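Local coordinates for aldo-keto reductase AKR14A1 (Escherichia coli k-12, PDB 4AST) that probably catalyses the NADPH-dependent reduction of aldehydes and ketones to alcohols, as a barrel-fold member of the aldo-keto reductase family, at the interface of chains A and B. Coordinates in Å, arbitrary orientation; residue numbers count along the deposited sequence, not the author numbering. Chains: chain A/B, Aldo-keto reductase AKR14A1.

The interface of chains A and B. Residues chain A 38-43; chain B 38-43.
A two-fold symmetric, loop-to-helix-end interface pairs two copies of the reductase in the deposited eight-chain assembly: the loop 38-41 of each chain packs against the start of helix 42-54 of the other, and Ala41 against Val39 O. The main chain does much of the polar work. The carbonyl O of A:His38 caps the amino end of the partner helix, accepting a well-directed hydrogen bond from B:Glu43 N at 3.2 Å, with 160° at the hydrogen. The donor stands above the carbonyl plane. B:Leu42 N is also 3.2 Å from A:His38 O but poorly aimed, a strongly bent and at best weak contact. First-turn amides suit capping because they lack acceptors within their own helix, and the helix dipole would favour a partial negative charge here. In the twin, A:Glu43 N lies 3.1 Å from B:His38 O.

Around each cap the side chains pack. B:Leu42, its CG anti to the backbone N (chi1 -171°), runs alongside A:His38 and sets methyl CD2 over the imidazole centre, 3.7 Å from the ring centroid. A flat ring suits a branched aliphatic tip in this CH-pi contact. B:Glu43 crosses the histidine obliquely: chi1 (-76°, CG anti to the carbonyl carbon) places its CG 3.7 Å from A:His38 CB, and the bend at chi2 brings the carboxylate round beside the imidazole, nearly parallel to it. B:Glu43 OE2 stays 5.1 Å from A:His38 NE2, too far for a salt bridge, though its charge might favour a protonated imidazole. Near the middle, the small A:Ala41 allows close backbone approach, its CB 3.4 Å from B:Val39 O. By capping each helix with the partner's loop, the site probably helps hold the two copies together, though the structure alone does not show this pairing to be biological.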
loop_
_atom_site.group_PDB
_atom_site.type_symbol
_atom_site.label_atom_id
_atom_site.label_comp_id
_atom_site.label_asym_id
_atom_site.label_seq_id
_atom_site.Cartn_x
_atom_site.Cartn_y
_atom_site.Cartn_z
ATOM N N HIS A 38 22.409 -19.062 -11.906
ATOM C CA HIS A 38 23.247 -17.894 -11.700
ATOM C C HIS A 38 24.642 -18.142 -12.204
ATOM O O HIS A 38 25.431 -17.223 -12.289
ATOM C CB HIS A 38 23.259 -17.493 -10.245
ATOM C CG HIS A 38 21.949 -16.877 -9.750
ATOM N ND1 HIS A 38 21.111 -16.168 -10.556
ATOM C CD2 HIS A 38 21.402 -16.797 -8.465
ATOM C CE1 HIS A 38 20.071 -15.682 -9.829
ATOM N NE2 HIS A 38 20.243 -16.051 -8.558
ATOM N N VAL A 39 24.962 -19.374 -12.594
ATOM C CA VAL A 39 26.266 -19.659 -13.214
ATOM C C VAL A 39 26.307 -19.294 -14.703
ATOM O O VAL A 39 27.380 -19.308 -15.301
ATOM C CB VAL A 39 26.680 -21.150 -13.028
ATOM C CG1 VAL A 39 26.855 -21.513 -11.547
ATOM C CG2 VAL A 39 25.610 -22.084 -13.624
ATOM N N ASN A 40 25.140 -19.002 -15.299
ATOM C CA ASN A 40 25.005 -18.649 -16.710
ATOM C C ASN A 40 24.642 -17.162 -16.850
ATOM O O ASN A 40 23.872 -16.615 -16.036
ATOM C CB ASN A 40 23.877 -19.493 -17.364
ATOM C CG ASN A 40 23.987 -21.011 -17.068
ATOM O OD1 ASN A 40 23.352 -21.569 -16.119
ATOM N ND2 ASN A 40 24.801 -21.677 -17.856
ATOM N N ALA A 41 25.139 -16.534 -17.908
ATOM C CA ALA A 41 24.942 -15.118 -18.151
ATOM C C ALA A 41 23.472 -14.853 -18.468
ATOM O O ALA A 41 22.896 -15.556 -19.286
ATOM C CB ALA A 41 25.775 -14.648 -19.324
ATOM N N LEU A 42 22.892 -13.825 -17.846
ATOM C CA LEU A 42 21.506 -13.489 -18.121
ATOM C C LEU A 42 21.249 -13.190 -19.608
ATOM O O LEU A 42 20.150 -13.463 -20.082
ATOM C CB LEU A 42 21.020 -12.331 -17.247
ATOM C CG LEU A 42 19.518 -12.060 -17.178
ATOM C CD1 LEU A 42 18.770 -13.187 -16.524
ATOM C CD2 LEU A 42 19.222 -10.822 -16.297
ATOM N N GLU A 43 22.218 -12.655 -20.342
ATOM C CA GLU A 43 21.937 -12.272 -21.729
ATOM C C GLU A 43 21.707 -13.475 -22.621
ATOM O O GLU A 43 20.883 -13.409 -23.519
ATOM C CB GLU A 43 22.995 -11.324 -22.341
ATOM C CG GLU A 43 22.891 -9.845 -21.865
ATOM C CD GLU A 43 21.560 -9.122 -22.156
ATOM O OE1 GLU A 43 21.199 -8.984 -23.344
ATOM O OE2 GLU A 43 20.853 -8.678 -21.200
ATOM N N HIS B 38 24.969 -7.939 -17.575
ATOM C CA HIS B 38 24.187 -9.143 -17.828
ATOM C C HIS B 38 24.937 -10.126 -18.692
ATOM O O HIS B 38 24.502 -11.257 -18.822
ATOM C CB HIS B 38 22.845 -8.779 -18.429
ATOM C CG HIS B 38 21.902 -8.120 -17.453
ATOM N ND1 HIS B 38 21.942 -8.352 -16.080
ATOM C CD2 HIS B 38 20.846 -7.239 -17.671
ATOM C CE1 HIS B 38 20.959 -7.650 -15.501
ATOM N NE2 HIS B 38 20.288 -6.975 -16.469
ATOM N N VAL B 39 26.094 -9.731 -19.262
ATOM C CA VAL B 39 26.917 -10.696 -20.032
ATOM C C VAL B 39 27.776 -11.585 -19.138
ATOM O O VAL B 39 28.396 -12.519 -19.629
ATOM C CB VAL B 39 27.813 -10.009 -21.106
ATOM C CG1 VAL B 39 27.001 -9.169 -22.098
ATOM C CG2 VAL B 39 28.929 -9.205 -20.478
ATOM N N ASN B 40 27.857 -11.243 -17.848
ATOM C CA ASN B 40 28.663 -11.946 -16.850
ATOM C C ASN B 40 27.767 -12.667 -15.856
ATOM O O ASN B 40 26.710 -12.168 -15.471
ATOM C CB ASN B 40 29.546 -10.948 -16.106
ATOM C CG ASN B 40 30.247 -10.003 -17.078
ATOM O OD1 ASN B 40 29.907 -8.772 -17.216
ATOM N ND2 ASN B 40 31.178 -10.598 -17.867
ATOM N N ALA B 41 28.205 -13.842 -15.442
ATOM C CA ALA B 41 27.417 -14.699 -14.553
ATOM C C ALA B 41 27.326 -14.097 -13.160
ATOM O O ALA B 41 28.324 -13.567 -12.629
ATOM C CB ALA B 41 28.030 -16.078 -14.494
ATOM N N LEU B 42 26.136 -14.128 -12.579
ATOM C CA LEU B 42 25.924 -13.480 -11.295
ATOM C C LEU B 42 26.779 -14.093 -10.195
ATOM O O LEU B 42 27.172 -13.384 -9.283
ATOM C CB LEU B 42 24.445 -13.496 -10.895
ATOM C CG LEU B 42 24.041 -12.667 -9.664
ATOM C CD1 LEU B 42 24.162 -11.191 -9.965
ATOM C CD2 LEU B 42 22.650 -12.998 -9.167
ATOM N N GLU B 43 27.059 -15.381 -10.257
ATOM C CA GLU B 43 27.837 -15.997 -9.182
ATOM C C GLU B 43 29.251 -15.443 -9.076
ATOM O O GLU B 43 29.789 -15.339 -8.006
ATOM C CB GLU B 43 27.863 -17.533 -9.260
ATOM C CG GLU B 43 26.536 -18.176 -8.780
ATOM C CD GLU B 43 26.101 -17.876 -7.315
ATOM O OE1 GLU B 43 26.867 -18.227 -6.380
ATOM O OE2 GLU B 43 24.978 -17.336 -7.092
#